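Local coordinates for conserved protein MTH689 (Methanothermobacter thermautotrophicus, PDB 2WNY) that is of unknown function but belongs to the DUF54 family of the archaeal exosome superoperon and probably binds RNA, at residues L95-Q100 / G105-V110; I11-M16 / E28-V33; D85-D88 / N92-L95. The protein carries 1 engineered substitution. One frame throughout, in Å; residues are numbered along the deposited sequence.

How the contacts relate
From the N terminus, contact 2 comes first: after strand 8-17 the chain turns back through helix 23-30, and 28-33 packs on 11-16. Much later, contact 3 pairs 85-88 with 92-95 and closes the short turn that feeds strand 92-98. Contact 1 follows on that strand, sharing L95 with contact 3, and closes the loop through helix 99-103 to edge strand 109-110. None of the three loops encloses another; all reach one antiparallel sheet. Contacts 1 and 2 touch where W107 NE1 donates to N32 O and K99 NZ reaches M16 O, while R86 of contact 3 packs on P109 of contact 1.

Contact 1: residues L95-Q100 / G105-V110; sequences LRLDKQ and GVWEPV
L97 pairs with P109, CA atoms 4.5 Å apart, as short, weakly bonded strand 109-110 joins the edge of the antiparallel sheet beside strand 92-98; the segments diverge, their directions 100° apart. This pair is non-hydrogen-bonded, both side chains on one face of the sheet. Backbone bonds flank it: V110 N to R96 O, 2.8 Å, and D98 N to E108 O, also 2.8 Å, the second in the carbonyl plane. Past the D98 bond, a water links the chains: it donates to D98 O and V106 O and accepts from E108 N. L97 has its CG anti to the carbonyl carbon (chi1 -62°), which carries CD1 over one face of the W107 indole, 4.2 Å from the centroid of the five-membered ring. Its CD2 lies against the E108-P109 peptide. The indole is held by its NE1 bond to N32 O and packs on F72 and F76 of helix 62-76. V110 lies along one side of the strand, CG2 by R96 CB and CG1 by D98 CB. The D98 carboxylate caps helix 99-103, OD2 accepting from K101 N and, through a weak, bent bond of 2.8 Å, from Q100 N.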
ATOM      1  N   LEU A  95       1.440   2.230   4.712  1.00 34.08           N
ATOM      2  CA  LEU A  95      -0.011   2.245   4.748  1.00 34.13           C
ATOM      3  C   LEU A  95      -0.531   0.822   4.658  1.00 32.54           C
ATOM      4  O   LEU A  95      -0.199   0.084   3.722  1.00 32.30           O
ATOM      5  CB  LEU A  95      -0.544   3.085   3.583  1.00 33.20           C
ATOM      6  CG  LEU A  95      -2.060   3.182   3.460  1.00 35.96           C
ATOM      7  CD1 LEU A  95      -2.678   3.804   4.727  1.00 36.50           C
ATOM      8  CD2 LEU A  95      -2.415   3.977   2.208  1.00 35.40           C
ATOM      9  N   ARG A  96      -1.333   0.449   5.648  1.00 31.48           N
ATOM     10  CA  ARG A  96      -1.987  -0.855   5.674  1.00 31.06           C
ATOM     11  C   ARG A  96      -3.476  -0.671   5.437  1.00 30.85           C
ATOM     12  O   ARG A  96      -4.121   0.158   6.091  1.00 32.99           O
ATOM     13  CB  ARG A  96      -1.798  -1.518   7.029  1.00 29.83           C
ATOM     14  CG  ARG A  96      -0.383  -1.631   7.498  1.00 32.25           C
ATOM     15  CD  ARG A  96      -0.301  -2.416   8.784  1.00 42.77           C
ATOM     16  NE  ARG A  96       1.067  -2.416   9.290  1.00 47.52           N
ATOM     17  CZ  ARG A  96       1.518  -3.209  10.256  1.00 56.85           C
ATOM     18  NH1 ARG A  96       0.709  -4.077  10.844  1.00 55.63           N
ATOM     19  NH2 ARG A  96       2.786  -3.129  10.636  1.00 65.73           N
ATOM     20  N   LEU A  97      -4.025  -1.478   4.539  1.00 27.71           N
ATOM     21  CA  LEU A  97      -5.443  -1.391   4.202  1.00 28.85           C
ATOM     22  C   LEU A  97      -6.105  -2.732   4.474  1.00 27.86           C
ATOM     23  O   LEU A  97      -5.497  -3.802   4.232  1.00 26.92           O
ATOM     24  CB  LEU A  97      -5.619  -0.985   2.734  1.00 26.89           C
ATOM     25  CG  LEU A  97      -5.079   0.387   2.267  1.00 32.46           C
ATOM     26  CD1 LEU A  97      -5.017   0.471   0.735  1.00 28.35           C
ATOM     27  CD2 LEU A  97      -5.893   1.555   2.827  1.00 33.51           C
ATOM     28  N   ASP A  98      -7.329  -2.668   4.992  1.00 27.10           N
ATOM     29  CA  ASP A  98      -8.098  -3.865   5.303  1.00 28.10           C
ATOM     30  C   ASP A  98      -8.293  -4.709   4.048  1.00 27.12           C
ATOM     31  O   ASP A  98      -8.734  -4.214   3.017  1.00 27.35           O
ATOM     32  CB  ASP A  98      -9.459  -3.521   5.923  1.00 29.61           C
ATOM     33  CG  ASP A  98     -10.170  -4.751   6.459  1.00 35.49           C
ATOM     34  OD1 ASP A  98     -10.036  -5.027   7.656  1.00 41.44           O
ATOM     35  OD2 ASP A  98     -10.802  -5.482   5.673  1.00 33.78           O
ATOM     36  N   LYS A  99      -7.913  -5.975   4.132  1.00 25.84           N
ATOM     37  CA  LYS A  99      -8.009  -6.854   2.985  1.00 23.55           C
ATOM     38  C   LYS A  99      -9.457  -7.156   2.581  1.00 22.33           C
ATOM     39  O   LYS A  99      -9.762  -7.251   1.411  1.00 23.82           O
ATOM     40  CB  LYS A  99      -7.245  -8.148   3.264  1.00 24.33           C
ATOM     41  CG  LYS A  99      -7.197  -9.081   2.060  1.00 27.88           C
ATOM     42  CD  LYS A  99      -6.106 -10.146   2.231  1.00 40.97           C
ATOM     43  CE  LYS A  99      -6.515 -11.115   3.278  1.00 29.46           C
ATOM     44  NZ  LYS A  99      -5.482 -12.189   3.604  1.00 31.35           N
ATOM     45  N   GLN A 100     -10.354  -7.292   3.548  1.00 24.90           N
ATOM     46  CA  GLN A 100     -11.726  -7.658   3.236  1.00 24.08           C
ATOM     47  C   GLN A 100     -12.443  -6.484   2.619  1.00 26.44           C
ATOM     48  O   GLN A 100     -13.215  -6.630   1.660  1.00 26.32           O
ATOM     49  CB  GLN A 100     -12.460  -8.128   4.503  1.00 25.93           C
ATOM     50  CG  GLN A 100     -11.861  -9.377   5.164  1.00 22.53           C
ATOM     51  CD  GLN A 100     -11.625 -10.533   4.219  1.00 29.29           C
ATOM     52  OE1 GLN A 100     -12.433 -10.843   3.345  1.00 24.68           O
ATOM     53  NE2 GLN A 100     -10.486 -11.177   4.385  1.00 18.66           N
ATOM     54  N   GLY A 105     -13.753  -3.247  -2.662  1.00 32.37           N
ATOM     55  CA  GLY A 105     -13.411  -2.012  -3.382  1.00 35.29           C
ATOM     56  C   GLY A 105     -13.308  -0.794  -2.480  1.00 35.53           C
ATOM     57  O   GLY A 105     -13.451   0.341  -2.933  1.00 37.71           O
ATOM     58  N   VAL A 106     -13.076  -1.029  -1.191  1.00 33.40           N
ATOM     59  CA  VAL A 106     -12.990   0.067  -0.234  1.00 34.40           C
ATOM     60  C   VAL A 106     -11.578   0.095   0.340  1.00 33.08           C
ATOM     61  O   VAL A 106     -10.990  -0.965   0.634  1.00 32.51           O
ATOM     62  CB  VAL A 106     -14.026  -0.066   0.895  1.00 32.59           C
ATOM     63  CG1 VAL A 106     -13.911   1.101   1.876  1.00 39.21           C
ATOM     64  CG2 VAL A 106     -15.452  -0.153   0.323  1.00 40.53           C
ATOM     65  N   TRP A 107     -11.030   1.299   0.478  1.00 32.24           N
ATOM     66  CA  TRP A 107      -9.721   1.463   1.092  1.00 31.77           C
ATOM     67  C   TRP A 107      -9.927   1.846   2.540  1.00 33.34           C
ATOM     68  O   TRP A 107     -10.366   2.960   2.850  1.00 34.61           O
ATOM     69  CB  TRP A 107      -8.924   2.550   0.381  1.00 32.98           C
ATOM     70  CG  TRP A 107      -8.347   2.176  -0.941  1.00 31.02           C
ATOM     71  CD1 TRP A 107      -8.799   1.217  -1.822  1.00 33.54           C
ATOM     72  CD2 TRP A 107      -7.220   2.804  -1.571  1.00 32.08           C
ATOM     73  NE1 TRP A 107      -8.004   1.208  -2.962  1.00 28.34           N
ATOM     74  CE2 TRP A 107      -7.033   2.172  -2.830  1.00 27.77           C
ATOM     75  CE3 TRP A 107      -6.348   3.841  -1.194  1.00 30.24           C
ATOM     76  CZ2 TRP A 107      -5.979   2.514  -3.689  1.00 28.38           C
ATOM     77  CZ3 TRP A 107      -5.308   4.188  -2.056  1.00 30.82           C
ATOM     78  CH2 TRP A 107      -5.150   3.545  -3.295  1.00 31.36           C
ATOM     79  N   GLU A 108      -9.614   0.921   3.438  1.00 33.47           N
ATOM     80  CA  GLU A 108      -9.798   1.175   4.861  1.00 36.12           C
ATOM     81  C   GLU A 108      -8.440   1.039   5.546  1.00 35.90           C
ATOM     82  O   GLU A 108      -7.915  -0.064   5.658  1.00 35.47           O
ATOM     83  CB  GLU A 108     -10.831   0.202   5.443  1.00 36.28           C
ATOM     84  CG  GLU A 108     -11.176   0.394   6.945  1.00 41.95           C
ATOM     85  CD  GLU A 108     -11.853   1.728   7.240  1.00 58.09           C
ATOM     86  OE1 GLU A 108     -12.903   2.012   6.628  1.00 59.39           O
ATOM     87  OE2 GLU A 108     -11.333   2.483   8.092  1.00 58.81           O
ATOM     88  N   PRO A 109      -7.876   2.167   6.018  1.00 38.11           N
ATOM     89  CA  PRO A 109      -6.597   2.100   6.720  1.00 37.81           C
ATOM     90  C   PRO A 109      -6.759   1.338   8.033  1.00 39.04           C
ATOM     91  O   PRO A 109      -7.757   1.499   8.741  1.00 39.35           O
ATOM     92  CB  PRO A 109      -6.249   3.574   6.979  1.00 39.70           C
ATOM     93  CG  PRO A 109      -7.566   4.305   6.922  1.00 43.27           C
ATOM     94  CD  PRO A 109      -8.458   3.524   6.004  1.00 40.84           C
ATOM     95  N   VAL A 110      -5.800   0.472   8.327  1.00 38.71           N
ATOM     96  CA  VAL A 110      -5.791  -0.249   9.593  1.00 42.21           C
ATOM     97  C   VAL A 110      -4.397  -0.175  10.200  1.00 44.87           C
ATOM     98  O   VAL A 110      -3.431   0.193   9.518  1.00 43.23           O
ATOM     99  CB  VAL A 110      -6.230  -1.729   9.435  1.00 42.38           C
ATOM    100  CG1 VAL A 110      -7.721  -1.835   9.076  1.00 37.22           C
ATOM    101  CG2 VAL A 110      -5.360  -2.444   8.411  1.00 37.38           C
TER
HETATM  102  O   HOH W   1      -9.202  -1.636   2.404  1.00 11.11           O

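Contact 2: residues I11-M16 / E28-V33; sequences ISYCLM and EALRNV. Engineered in segment 11-16: C14 (natural residue Arg).
L30 sets its two methyl groups against the side chains of both Y13 and L15, and nearly all of this contact is made by those three buried residues. Its CG stands anti to the backbone N (chi1 166°), which carries the isobutyl group off the helix toward the strand. There the two branches share the work. CD1 sits over one face of the Y13 ring, 4.2 Å from its centroid and 27° off the normal, a CH-pi contact. CD2 presses on the same side of the phenol, reaching 3.7 Å from Y13 CE1, and the leucine side chain meets that of the tyrosine at about a right angle.

L15, two residues along on the same face of the strand, meets the same leucine: L15 CD2 lies 4.0 Å from L30 CD2, and L15 CD1 comes up to L30 CB. Y13 and L15 alternate with C14, an engineered residue in place of the natural arginine, whose side chain points away from the helix. This is the helix-on-sheet packing of an alpha+beta fold, with helix 23-30 laid by its C-terminal part on one face of the antiparallel sheet; strand 8-17 sits inside that sheet, between strands 51-59 and 115-122. No hydrogen bond crosses between the two segments, so the join rests on apolar packing. A37 touches both L30 and Y13, while I34 and P39 add to the surroundings of the tyrosine. On the flank nearer helix 99-103, L15 packs on K99, and A29 faces A102 and L103.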
ATOM      1  N   ILE A  11       6.117   1.687  -5.257  1.00 25.51           N
ATOM      2  CA  ILE A  11       5.333   1.129  -4.148  1.00 28.06           C
ATOM      3  C   ILE A  11       5.734  -0.329  -3.995  1.00 29.42           C
ATOM      4  O   ILE A  11       5.708  -1.089  -4.987  1.00 31.19           O
ATOM      5  CB  ILE A  11       3.814   1.145  -4.435  1.00 24.37           C
ATOM      6  CG1 ILE A  11       3.344   2.551  -4.803  1.00 25.56           C
ATOM      7  CG2 ILE A  11       3.039   0.627  -3.207  1.00 28.54           C
ATOM      8  CD1 ILE A  11       1.844   2.676  -4.985  1.00 27.06           C
ATOM      9  N   SER A  12       6.138  -0.703  -2.784  1.00 28.44           N
ATOM     10  CA  SER A  12       6.324  -2.106  -2.438  1.00 31.09           C
ATOM     11  C   SER A  12       5.010  -2.543  -1.787  1.00 29.59           C
ATOM     12  O   SER A  12       4.400  -1.763  -1.039  1.00 30.00           O
ATOM     13  CB  SER A  12       7.472  -2.296  -1.453  1.00 33.34           C
ATOM     14  OG  SER A  12       8.721  -2.040  -2.054  1.00 45.20           O
ATOM     15  N   TYR A  13       4.571  -3.764  -2.073  1.00 27.77           N
ATOM     16  CA  TYR A  13       3.352  -4.276  -1.441  1.00 24.57           C
ATOM     17  C   TYR A  13       3.546  -5.705  -0.990  1.00 27.04           C
ATOM     18  O   TYR A  13       4.365  -6.467  -1.559  1.00 28.81           O
ATOM     19  CB  TYR A  13       2.118  -4.116  -2.347  1.00 22.44           C
ATOM     20  CG  TYR A  13       2.188  -4.937  -3.611  1.00 24.03           C
ATOM     21  CD1 TYR A  13       1.825  -6.291  -3.609  1.00 27.17           C
ATOM     22  CD2 TYR A  13       2.624  -4.372  -4.800  1.00 28.42           C
ATOM     23  CE1 TYR A  13       1.906  -7.057  -4.758  1.00 25.47           C
ATOM     24  CE2 TYR A  13       2.708  -5.124  -5.942  1.00 25.64           C
ATOM     25  CZ  TYR A  13       2.335  -6.465  -5.920  1.00 27.63           C
ATOM     26  OH  TYR A  13       2.415  -7.206  -7.061  1.00 32.75           O
ATOM     27  N   CYS A  14       2.820  -6.046   0.071  1.00 25.47           N
ATOM     28  CA  CYS A  14       2.858  -7.355   0.652  1.00 30.69           C
ATOM     29  C   CYS A  14       1.443  -7.721   1.130  1.00 25.45           C
ATOM     30  O   CYS A  14       0.771  -6.893   1.741  1.00 26.37           O
ATOM     31  CB  CYS A  14       3.835  -7.311   1.842  1.00 35.24           C
ATOM     32  SG  CYS A  14       4.102  -8.857   2.552  1.00 56.27           S
ATOM     33  N   LEU A  15       0.987  -8.945   0.866  1.00 24.27           N
ATOM     34  CA  LEU A  15      -0.252  -9.459   1.527  1.00 22.34           C
ATOM     35  C   LEU A  15      -0.196 -10.964   1.585  1.00 24.75           C
ATOM     36  O   LEU A  15       0.668 -11.584   0.943  1.00 26.25           O
ATOM     37  CB  LEU A  15      -1.564  -8.922   0.929  1.00 24.33           C
ATOM     38  CG  LEU A  15      -2.078  -9.356  -0.444  1.00 25.95           C
ATOM     39  CD1 LEU A  15      -3.518  -8.897  -0.588  1.00 29.82           C
ATOM     40  CD2 LEU A  15      -1.199  -8.818  -1.570  1.00 30.39           C
ATOM     41  N   MET A  16      -1.053 -11.543   2.420  1.00 22.33           N
ATOM     42  CA  MET A  16      -0.919 -12.937   2.769  1.00 26.52           C
ATOM     43  C   MET A  16      -2.128 -13.717   2.335  1.00 25.18           C
ATOM     44  O   MET A  16      -3.245 -13.182   2.273  1.00 21.58           O
ATOM     45  CB  MET A  16      -0.698 -13.085   4.280  1.00 28.50           C
ATOM     46  CG  MET A  16      -0.313 -11.769   4.916  1.00 43.89           C
ATOM     47  SD  MET A  16       0.964 -11.890   6.137  1.00 71.51           S
ATOM     48  CE  MET A  16       2.345 -11.406   5.114  1.00 59.02           C
ATOM     49  N   GLU A  28      -7.779 -10.399  -6.256  1.00 22.64           N
ATOM     50  CA  GLU A  28      -8.830  -9.413  -6.598  1.00 24.79           C
ATOM     51  C   GLU A  28      -8.813  -8.216  -5.626  1.00 23.54           C
ATOM     52  O   GLU A  28      -8.911  -7.064  -6.051  1.00 27.56           O
ATOM     53  CB  GLU A  28     -10.212 -10.059  -6.630  1.00 25.39           C
ATOM     54  CG  GLU A  28     -11.333  -9.134  -7.084  1.00 36.58           C
ATOM     55  CD  GLU A  28     -12.710  -9.766  -6.898  1.00 40.12           C
ATOM     56  OE1 GLU A  28     -12.792 -11.003  -6.766  1.00 36.38           O
ATOM     57  OE2 GLU A  28     -13.709  -9.025  -6.870  1.00 38.88           O
ATOM     58  N   ALA A  29      -8.706  -8.491  -4.323  1.00 23.89           N
ATOM     59  CA  ALA A  29      -8.592  -7.424  -3.318  1.00 24.15           C
ATOM     60  C   ALA A  29      -7.356  -6.532  -3.554  1.00 22.57           C
ATOM     61  O   ALA A  29      -7.450  -5.311  -3.560  1.00 22.89           O
ATOM     62  CB  ALA A  29      -8.573  -8.022  -1.897  1.00 19.54           C
ATOM     63  N   LEU A  30      -6.194  -7.143  -3.762  1.00 22.65           N
ATOM     64  CA  LEU A  30      -4.999  -6.363  -4.115  1.00 22.03           C
ATOM     65  C   LEU A  30      -5.216  -5.476  -5.323  1.00 23.32           C
ATOM     66  O   LEU A  30      -4.804  -4.315  -5.316  1.00 24.26           O
ATOM     67  CB  LEU A  30      -3.824  -7.299  -4.398  1.00 22.50           C
ATOM     68  CG  LEU A  30      -2.602  -6.696  -5.085  1.00 20.58           C
ATOM     69  CD1 LEU A  30      -1.925  -5.704  -4.116  1.00 25.63           C
ATOM     70  CD2 LEU A  30      -1.626  -7.797  -5.465  1.00 26.29           C
ATOM     71  N   ARG A  31      -5.863  -6.015  -6.352  1.00 21.86           N
ATOM     72  CA  ARG A  31      -6.126  -5.238  -7.584  1.00 24.28           C
ATOM     73  C   ARG A  31      -7.195  -4.167  -7.441  1.00 26.55           C
ATOM     74  O   ARG A  31      -7.428  -3.392  -8.372  1.00 26.36           O
ATOM     75  CB  ARG A  31      -6.441  -6.179  -8.750  1.00 24.36           C
ATOM     76  CG  ARG A  31      -5.174  -6.885  -9.205  1.00 25.46           C
ATOM     77  CD  ARG A  31      -5.409  -7.876 -10.304  1.00 28.00           C
ATOM     78  NE  ARG A  31      -4.137  -8.536 -10.596  1.00 29.05           N
ATOM     79  CZ  ARG A  31      -4.011  -9.701 -11.219  1.00 34.53           C
ATOM     80  NH1 ARG A  31      -5.081 -10.361 -11.642  1.00 29.23           N
ATOM     81  NH2 ARG A  31      -2.794 -10.203 -11.414  1.00 32.89           N
ATOM     82  N   ASN A  32      -7.844  -4.114  -6.280  1.00 24.96           N
ATOM     83  CA  ASN A  32      -8.668  -2.950  -5.966  1.00 27.81           C
ATOM     84  C   ASN A  32      -7.821  -1.849  -5.334  1.00 28.01           C
ATOM     85  O   ASN A  32      -8.296  -0.765  -5.053  1.00 27.45           O
ATOM     86  CB  ASN A  32      -9.829  -3.338  -5.064  1.00 29.54           C
ATOM     87  CG  ASN A  32     -10.935  -4.032  -5.825  1.00 30.95           C
ATOM     88  OD1 ASN A  32     -11.090  -3.819  -7.019  1.00 29.65           O
ATOM     89  ND2 ASN A  32     -11.689  -4.881  -5.147  1.00 27.25           N
ATOM     90  N   VAL A  33      -6.556  -2.158  -5.079  1.00 26.89           N
ATOM     91  CA  VAL A  33      -5.648  -1.177  -4.518  1.00 27.13           C
ATOM     92  C   VAL A  33      -4.622  -0.869  -5.603  1.00 27.35           C
ATOM     93  O   VAL A  33      -4.346   0.292  -5.896  1.00 28.98           O
ATOM     94  CB  VAL A  33      -4.951  -1.706  -3.233  1.00 28.22           C
ATOM     95  CG1 VAL A  33      -3.909  -0.706  -2.712  1.00 28.59           C
ATOM     96  CG2 VAL A  33      -5.981  -2.030  -2.126  1.00 26.19           C
TER

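Contact 3: residues D85-D88 / N92-L95; sequences DRFD and NLFL
F87 and L93 face each other in a single backbone bridge, their CA atoms 4.3 Å apart, with F94 N donating to R86 O and D88 N to N92 O, each at 2.9 Å. The CA of F87 also leans on N92 O. At the turn end, the D88 carboxylate turns toward the opposite chain: CG lies between the backbone N and the carbonyl carbon (chi1 70°), and this sets OD1 2.9 Å from N92 N, which meets it from above the carboxylate plane. The same oxygen accepts from N90 N, so two backbone amides of the turn grip it. OD2 lies at the edge of the F94 ring, 3.3 Å from CE2, with the carboxylate and ring planes 68° apart.

This is a tight turn, closed by a single beta bridge, that leads the loop after helix 62-76 into strand 92-98, whose inner neighbour in the antiparallel sheet is strand 115-122. F87 and L93 are both buried, packed against each other. L93 CD1 stands over one face of the F87 ring, 4.0 Å from the centroid and only 15° off the normal, while L93 CB lies by CE1. Helix 129-139 packs on the phenylalanine through A132, V133 and I136, and F72 of helix 62-76 touches L93.

R86 lies alongside L93, its CB 3.8 Å from L93 CD1, and continues past F94 O, which lies 3.1 Å from the same CB. Its chain stays extended from CG to NE, bringing the guanidinium to where NE donates to E82 O and L95 CD1 lies over one of its faces, 4.3 Å from NH1.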
ATOM      1  N   ASP A  85       1.582  10.032  10.985  1.00 56.56           N
ATOM      2  CA  ASP A  85       2.441   9.243  11.868  1.00 57.46           C
ATOM      3  C   ASP A  85       2.897   7.938  11.210  1.00 51.48           C
ATOM      4  O   ASP A  85       3.670   7.182  11.789  1.00 51.56           O
ATOM      5  CB  ASP A  85       1.731   8.974  13.198  1.00 61.82           C
ATOM      6  CG  ASP A  85       0.285   8.563  13.007  1.00 64.64           C
ATOM      7  OD1 ASP A  85       0.046   7.476  12.437  1.00 67.38           O
ATOM      8  OD2 ASP A  85      -0.606   9.335  13.428  1.00 79.60           O
ATOM      9  N   ARG A  86       2.427   7.692   9.994  1.00 46.20           N
ATOM     10  CA  ARG A  86       2.763   6.460   9.284  1.00 42.94           C
ATOM     11  C   ARG A  86       3.996   6.601   8.379  1.00 41.25           C
ATOM     12  O   ARG A  86       4.364   5.654   7.686  1.00 39.85           O
ATOM     13  CB  ARG A  86       1.567   5.972   8.468  1.00 39.43           C
ATOM     14  CG  ARG A  86       0.297   5.727   9.267  1.00 45.49           C
ATOM     15  CD  ARG A  86      -0.816   5.292   8.327  1.00 48.22           C
ATOM     16  NE  ARG A  86      -2.140   5.606   8.850  1.00 56.30           N
ATOM     17  CZ  ARG A  86      -3.072   4.710   9.160  1.00 53.23           C
ATOM     18  NH1 ARG A  86      -2.847   3.415   8.998  1.00 48.89           N
ATOM     19  NH2 ARG A  86      -4.242   5.118   9.634  1.00 55.01           N
ATOM     20  N   PHE A  87       4.635   7.768   8.391  1.00 42.40           N
ATOM     21  CA  PHE A  87       5.859   8.010   7.610  1.00 42.84           C
ATOM     22  C   PHE A  87       7.083   7.572   8.410  1.00 45.94           C
ATOM     23  O   PHE A  87       7.119   7.781   9.622  1.00 48.56           O
ATOM     24  CB  PHE A  87       6.011   9.509   7.307  1.00 44.09           C
ATOM     25  CG  PHE A  87       5.035  10.039   6.294  1.00 39.74           C
ATOM     26  CD1 PHE A  87       5.417  10.202   4.963  1.00 40.00           C
ATOM     27  CD2 PHE A  87       3.737  10.392   6.671  1.00 42.75           C
ATOM     28  CE1 PHE A  87       4.523  10.706   4.019  1.00 37.39           C
ATOM     29  CE2 PHE A  87       2.826  10.890   5.733  1.00 44.50           C
ATOM     30  CZ  PHE A  87       3.219  11.049   4.399  1.00 39.40           C
ATOM     31  N   ASP A  88       8.103   7.014   7.752  1.00 44.10           N
ATOM     32  CA  ASP A  88       9.367   6.736   8.458  1.00 47.32           C
ATOM     33  C   ASP A  88      10.369   7.898   8.347  1.00 49.53           C
ATOM     34  O   ASP A  88      10.045   8.953   7.784  1.00 47.09           O
ATOM     35  CB  ASP A  88       9.983   5.385   8.044  1.00 44.57           C
ATOM     36  CG  ASP A  88      10.542   5.383   6.614  1.00 47.60           C
ATOM     37  OD1 ASP A  88      10.598   6.445   5.957  1.00 40.98           O
ATOM     38  OD2 ASP A  88      10.951   4.295   6.156  1.00 53.56           O
ATOM     39  N   ASN A  92       9.560   7.304   3.373  1.00 45.12           N
ATOM     40  CA  ASN A  92       8.525   6.302   3.079  1.00 40.99           C
ATOM     41  C   ASN A  92       7.224   6.518   3.835  1.00 39.33           C
ATOM     42  O   ASN A  92       7.218   6.983   4.977  1.00 41.05           O
ATOM     43  CB  ASN A  92       9.059   4.888   3.343  1.00 40.40           C
ATOM     44  CG  ASN A  92      10.309   4.572   2.527  1.00 46.42           C
ATOM     45  OD1 ASN A  92      11.380   4.305   3.079  1.00 43.87           O
ATOM     46  ND2 ASN A  92      10.179   4.617   1.208  1.00 42.03           N
ATOM     47  N   LEU A  93       6.119   6.170   3.191  1.00 36.48           N
ATOM     48  CA  LEU A  93       4.818   6.161   3.841  1.00 34.81           C
ATOM     49  C   LEU A  93       4.359   4.716   3.920  1.00 34.59           C
ATOM     50  O   LEU A  93       4.194   4.053   2.882  1.00 31.64           O
ATOM     51  CB  LEU A  93       3.794   6.985   3.045  1.00 34.55           C
ATOM     52  CG  LEU A  93       2.301   6.830   3.390  1.00 34.98           C
ATOM     53  CD1 LEU A  93       2.004   7.201   4.856  1.00 32.06           C
ATOM     54  CD2 LEU A  93       1.440   7.671   2.459  1.00 36.00           C
ATOM     55  N   PHE A  94       4.141   4.235   5.144  1.00 34.25           N
ATOM     56  CA  PHE A  94       3.659   2.867   5.340  1.00 35.30           C
ATOM     57  C   PHE A  94       2.173   2.879   5.605  1.00 36.36           C
ATOM     58  O   PHE A  94       1.703   3.460   6.599  1.00 38.02           O
ATOM     59  CB  PHE A  94       4.361   2.208   6.509  1.00 35.90           C
ATOM     60  CG  PHE A  94       5.790   1.880   6.247  1.00 39.67           C
ATOM     61  CD1 PHE A  94       6.157   0.602   5.831  1.00 37.87           C
ATOM     62  CD2 PHE A  94       6.782   2.838   6.427  1.00 33.54           C
ATOM     63  CE1 PHE A  94       7.499   0.288   5.598  1.00 40.88           C
ATOM     64  CE2 PHE A  94       8.129   2.527   6.201  1.00 42.00           C
ATOM     65  CZ  PHE A  94       8.485   1.254   5.793  1.00 40.75           C
ATOM     66  N   LEU A  95       1.440   2.230   4.712  1.00 34.08           N
ATOM     67  CA  LEU A  95      -0.011   2.245   4.748  1.00 34.13           C
ATOM     68  C   LEU A  95      -0.531   0.822   4.658  1.00 32.54           C
ATOM     69  O   LEU A  95      -0.199   0.084   3.722  1.00 32.30           O
ATOM     70  CB  LEU A  95      -0.544   3.085   3.583  1.00 33.20           C
ATOM     71  CG  LEU A  95      -2.060   3.182   3.460  1.00 35.96           C
ATOM     72  CD1 LEU A  95      -2.678   3.804   4.727  1.00 36.50           C
ATOM     73  CD2 LEU A  95      -2.415   3.977   2.208  1.00 35.40           C
TER